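PDB 3JX8: putative lipoprotein, which is of unknown function but, as a putative lipoprotein with an adhesin-like head domain, may act in cell adhesion or lipid binding. Local coordinates for residues E97-F109 with N118-V130. Numbering follows the deposited sequence.
Sequences ELKELNTVGSGSF and NRMEINMAGSGNV. With SO4 (sulfate ion), chain H.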
loop_
_atom_site.group_PDB
_atom_site.type_symbol
_atom_site.label_atom_id
_atom_site.label_comp_id
_atom_site.label_asym_id
_atom_site.label_seq_id
_atom_site.Cartn_x
_atom_site.Cartn_y
_atom_site.Cartn_z
ATOM N N GLU A 97 -14.359 1.512 26.301
ATOM C CA GLU A 97 -14.361 0.894 24.974
ATOM C C GLU A 97 -13.251 1.491 24.119
ATOM O O GLU A 97 -12.951 2.676 24.254
ATOM C CB GLU A 97 -15.699 1.184 24.313
ATOM C CG GLU A 97 -15.859 0.663 22.894
ATOM C CD GLU A 97 -17.223 1.028 22.298
ATOM O OE1 GLU A 97 -17.910 1.895 22.899
ATOM O OE2 GLU A 97 -17.598 0.462 21.240
ATOM N N LEU A 98 -12.673 0.686 23.230
ATOM C CA LEU A 98 -11.691 1.183 22.267
ATOM C C LEU A 98 -12.198 0.918 20.863
ATOM O O LEU A 98 -12.161 -0.214 20.382
ATOM C CB LEU A 98 -10.343 0.509 22.471
ATOM C CG LEU A 98 -9.208 0.917 21.521
ATOM C CD1 LEU A 98 -8.871 2.435 21.651
ATOM C CD2 LEU A 98 -8.026 0.033 21.813
ATOM N N LYS A 99 -12.690 1.967 20.227
ATOM C CA LYS A 99 -13.221 1.870 18.890
ATOM C C LYS A 99 -12.123 2.006 17.871
ATOM O O LYS A 99 -12.208 1.419 16.813
ATOM C CB LYS A 99 -14.234 2.968 18.613
ATOM C CG LYS A 99 -15.382 3.024 19.571
ATOM C CD LYS A 99 -16.406 4.068 19.131
ATOM C CE LYS A 99 -17.596 4.105 20.084
ATOM N NZ LYS A 99 -18.691 4.943 19.488
ATOM N N GLU A 100 -11.115 2.813 18.183
ATOM C CA GLU A 100 -10.037 3.059 17.239
ATOM C C GLU A 100 -8.683 3.329 17.896
ATOM O O GLU A 100 -8.548 4.215 18.762
ATOM C CB GLU A 100 -10.407 4.200 16.311
ATOM C CG GLU A 100 -9.472 4.309 15.174
ATOM C CD GLU A 100 -9.834 5.417 14.237
ATOM O OE1 GLU A 100 -11.032 5.566 13.958
ATOM O OE2 GLU A 100 -8.925 6.137 13.767
ATOM N N LEU A 101 -7.702 2.549 17.457
ATOM C CA LEU A 101 -6.318 2.657 17.836
ATOM C C LEU A 101 -5.505 3.107 16.606
ATOM O O LEU A 101 -5.529 2.467 15.545
ATOM C CB LEU A 101 -5.791 1.301 18.295
ATOM C CG LEU A 101 -4.285 1.269 18.592
ATOM C CD1 LEU A 101 -3.963 2.234 19.737
ATOM C CD2 LEU A 101 -3.801 -0.158 18.908
ATOM N N ASN A 102 -4.761 4.183 16.791
ATOM C CA ASN A 102 -3.824 4.676 15.819
ATOM C C ASN A 102 -2.501 4.654 16.517
ATOM O O ASN A 102 -2.283 5.432 17.441
ATOM C CB ASN A 102 -4.207 6.083 15.381
ATOM C CG ASN A 102 -5.493 6.088 14.550
ATOM O OD1 ASN A 102 -5.535 5.515 13.472
ATOM N ND2 ASN A 102 -6.552 6.691 15.074
ATOM N N THR A 103 -1.659 3.719 16.126
ATOM C CA THR A 103 -0.370 3.540 16.716
ATOM C C THR A 103 0.743 3.661 15.641
ATOM O O THR A 103 0.589 3.166 14.503
ATOM C CB THR A 103 -0.316 2.199 17.464
ATOM O OG1 THR A 103 0.909 2.131 18.181
ATOM C CG2 THR A 103 -0.410 1.018 16.551
ATOM N N VAL A 104 1.825 4.354 15.990
ATOM C CA VAL A 104 2.913 4.641 15.071
ATOM C C VAL A 104 4.221 4.487 15.817
ATOM O O VAL A 104 4.433 5.121 16.868
ATOM C CB VAL A 104 2.848 6.095 14.488
ATOM C CG1 VAL A 104 4.017 6.337 13.504
ATOM C CG2 VAL A 104 1.465 6.392 13.809
ATOM N N GLY A 105 5.108 3.652 15.295
ATOM C CA GLY A 105 6.420 3.526 15.871
ATOM C C GLY A 105 6.845 2.092 16.023
ATOM O O GLY A 105 6.330 1.190 15.365
ATOM N N SER A 106 7.814 1.908 16.888
ATOM C CA SER A 106 8.437 0.638 17.131
ATOM C C SER A 106 7.923 0.009 18.416
ATOM O O SER A 106 8.463 -0.984 18.843
ATOM C CB SER A 106 9.942 0.844 17.273
ATOM O OG SER A 106 10.174 1.612 18.453
ATOM N N GLY A 107 6.907 0.594 19.039
ATOM C CA GLY A 107 6.403 0.082 20.301
ATOM C C GLY A 107 5.544 -1.165 20.196
ATOM O O GLY A 107 5.364 -1.756 19.117
ATOM N N SER A 108 5.008 -1.570 21.331
ATOM C CA SER A 108 4.198 -2.737 21.403
ATOM C C SER A 108 2.901 -2.428 22.148
ATOM O O SER A 108 2.910 -1.885 23.235
ATOM C CB SER A 108 5.012 -3.833 22.063
ATOM O OG SER A 108 4.189 -4.887 22.448
ATOM N N PHE A 109 1.777 -2.709 21.529
ATOM C CA PHE A 109 0.486 -2.426 22.105
ATOM C C PHE A 109 -0.229 -3.744 22.319
ATOM O O PHE A 109 -0.468 -4.454 21.350
ATOM C CB PHE A 109 -0.298 -1.537 21.170
ATOM C CG PHE A 109 -1.574 -1.065 21.748
ATOM C CD1 PHE A 109 -2.678 -1.910 21.801
ATOM C CD2 PHE A 109 -1.686 0.225 22.249
ATOM C CE1 PHE A 109 -3.894 -1.463 22.312
ATOM C CE2 PHE A 109 -2.890 0.672 22.799
ATOM C CZ PHE A 109 -3.996 -0.183 22.842
ATOM N N ASN A 118 -17.869 -4.059 19.501
ATOM C CA ASN A 118 -18.844 -3.747 18.486
ATOM C C ASN A 118 -18.042 -3.512 17.194
ATOM O O ASN A 118 -17.917 -4.424 16.381
ATOM C CB ASN A 118 -19.672 -2.547 18.913
ATOM C CG ASN A 118 -20.615 -2.069 17.832
ATOM O OD1 ASN A 118 -20.914 -2.779 16.867
ATOM N ND2 ASN A 118 -21.090 -0.842 17.989
ATOM N N ARG A 119 -17.475 -2.316 17.027
ATOM C CA ARG A 119 -16.467 -2.095 15.991
ATOM C C ARG A 119 -15.169 -1.673 16.596
ATOM O O ARG A 119 -15.104 -0.618 17.226
ATOM C CB ARG A 119 -16.889 -1.023 14.991
ATOM C CG ARG A 119 -17.949 -1.533 14.074
ATOM C CD ARG A 119 -18.569 -0.437 13.222
ATOM N NE ARG A 119 -19.926 -0.824 12.806
ATOM C CZ ARG A 119 -21.038 -0.583 13.507
ATOM N NH1 ARG A 119 -21.000 0.082 14.665
ATOM N NH2 ARG A 119 -22.215 -1.002 13.037
HETATM N N MSE A 120 -14.140 -2.490 16.387
HETATM C CA MSE A 120 -12.784 -2.135 16.748
HETATM C C MSE A 120 -11.897 -2.007 15.489
HETATM O O MSE A 120 -11.743 -2.966 14.712
HETATM C CB MSE A 120 -12.193 -3.138 17.731
HETATM C CG MSE A 120 -10.784 -2.717 18.206
HETATM SE SE MSE A 120 -9.951 -4.030 19.339
HETATM C CE MSE A 120 -10.698 -3.351 21.030
ATOM N N GLU A 121 -11.303 -0.826 15.325
ATOM C CA GLU A 121 -10.364 -0.553 14.235
ATOM C C GLU A 121 -8.952 -0.310 14.760
ATOM O O GLU A 121 -8.727 0.611 15.555
ATOM C CB GLU A 121 -10.825 0.681 13.475
ATOM C CG GLU A 121 -9.980 1.016 12.269
ATOM C CD GLU A 121 -10.511 2.206 11.522
ATOM O OE1 GLU A 121 -11.725 2.248 11.253
ATOM O OE2 GLU A 121 -9.728 3.106 11.219
ATOM N N ILE A 122 -8.014 -1.139 14.322
ATOM C CA ILE A 122 -6.589 -1.000 14.648
ATOM C C ILE A 122 -5.813 -0.507 13.425
ATOM O O ILE A 122 -5.850 -1.145 12.356
ATOM C CB ILE A 122 -5.997 -2.339 15.068
ATOM C CG1 ILE A 122 -6.766 -2.897 16.250
ATOM C CG2 ILE A 122 -4.534 -2.202 15.461
ATOM C CD1 ILE A 122 -6.065 -4.021 16.873
ATOM N N ASN A 123 -5.133 0.632 13.579
ATOM C CA ASN A 123 -4.301 1.219 12.521
ATOM C C ASN A 123 -2.877 1.384 13.057
ATOM O O ASN A 123 -2.650 2.113 14.026
ATOM C CB ASN A 123 -4.833 2.571 12.080
ATOM C CG ASN A 123 -6.265 2.510 11.554
ATOM O OD1 ASN A 123 -6.572 1.774 10.618
ATOM N ND2 ASN A 123 -7.133 3.324 12.133
HETATM N N MSE A 124 -1.940 0.661 12.468
HETATM C CA MSE A 124 -0.529 0.751 12.807
HETATM C C MSE A 124 0.377 1.197 11.634
HETATM O O MSE A 124 0.256 0.674 10.527
HETATM C CB MSE A 124 -0.056 -0.590 13.265
HETATM C CG MSE A 124 1.471 -0.814 12.959
HETATM SE SE MSE A 124 2.046 -1.704 14.493
HETATM C CE MSE A 124 2.931 -0.151 15.413
ATOM N N ALA A 125 1.285 2.145 11.891
ATOM C CA ALA A 125 2.351 2.472 10.962
ATOM C C ALA A 125 3.683 2.236 11.677
ATOM O O ALA A 125 3.893 2.706 12.799
ATOM C CB ALA A 125 2.220 3.915 10.462
ATOM N N GLY A 126 4.568 1.478 11.048
ATOM C CA GLY A 126 5.907 1.260 11.543
ATOM C C GLY A 126 6.328 -0.184 11.761
ATOM O O GLY A 126 5.752 -1.131 11.201
ATOM N N SER A 127 7.363 -0.333 12.590
ATOM C CA SER A 127 8.056 -1.580 12.811
ATOM C C SER A 127 7.583 -2.275 14.052
ATOM O O SER A 127 8.015 -3.385 14.340
ATOM C CB SER A 127 9.539 -1.306 12.957
ATOM O OG SER A 127 9.759 -0.406 14.062
ATOM N N GLY A 128 6.673 -1.646 14.791
ATOM C CA GLY A 128 6.176 -2.219 16.065
ATOM C C GLY A 128 5.196 -3.378 15.955
ATOM O O GLY A 128 5.140 -4.077 14.950
ATOM N N ASN A 129 4.460 -3.610 17.034
ATOM C CA ASN A 129 3.488 -4.691 17.081
ATOM C C ASN A 129 2.241 -4.378 17.898
ATOM O O ASN A 129 2.287 -3.597 18.866
ATOM C CB ASN A 129 4.115 -5.999 17.550
ATOM C CG ASN A 129 4.705 -5.909 18.920
ATOM O OD1 ASN A 129 5.733 -5.299 19.089
ATOM N ND2 ASN A 129 4.098 -6.577 19.900
ATOM N N VAL A 130 1.116 -4.903 17.436
ATOM C CA VAL A 130 -0.113 -4.941 18.198
ATOM C C VAL A 130 -0.465 -6.394 18.383
ATOM O O VAL A 130 -0.453 -7.169 17.401
ATOM C CB VAL A 130 -1.225 -4.225 17.471
ATOM C CG1 VAL A 130 -2.525 -4.273 18.271
ATOM C CG2 VAL A 130 -0.773 -2.800 17.152
HETATM S S SO4 H . 9.788 4.881 17.866
HETATM O O1 SO4 H . 8.584 4.117 18.208
HETATM O O2 SO4 H . 10.265 5.630 19.061
HETATM O O3 SO4 H . 10.900 4.044 17.374
HETATM O O4 SO4 H . 9.464 5.831 16.807
HETATM O O HOH W 1 -16.619 -1.823 20.473
HETATM O O HOH W 2 -17.479 0.129 18.372
HETATM O O HOH W 3 -20.192 0.624 20.485
HETATM O O HOH W 4 -9.684 5.733 10.577
HETATM O O HOH W 5 2.225 -0.301 18.414
#
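Leu-101 and Ile-122 pair in register between strands 100-104 and 120-125, parallel neighbours in successive coils of a right-handed beta-solenoid, consistent with kinship to the pectate lyase-like proteins. Inside the coil the packing is tight. Leu-101 CD2 lies 3.5 Å above the plane of the Phe-109 ring, over its centre, and also meets Ile-122 CG2 at 4.1 Å, while Thr-103 CG2 packs against Met-124 CB and Val-130 CG2. The bent selenomethionine chain of Met-124 brings CE to 3.7 Å from both Thr-103 CG2 and Gly-105 O. At the turn, Gly-105 O takes the N-H of Gly-128 on a lone pair, in the carbonyl plane.

On the outward face, Val-104 and Ala-125 pack against the second subunit, whereas the polar patch of Glu-100, Asn-102, Glu-121 and Asn-123 is partly exposed. Glu-100 and Glu-121 run side by side with their carboxylates stacked, planes 12° apart, and OE1 of Glu-100 is 3.9 Å from OE2 of Glu-121, a proximity that could raise their proton affinity. Each carboxylate receives an amide N-H from its own strand, Asn-102 and Asn-123 respectively. With CG beside the backbone N (chi1 -59°), Asn-123 lies alongside Asn-102, and its OD1 continues to Asn-144 of the next coil. Its ND2 bridges the strands, donating to Asn-102 OD1 at 3.0 Å from 34° off the carbonyl plane.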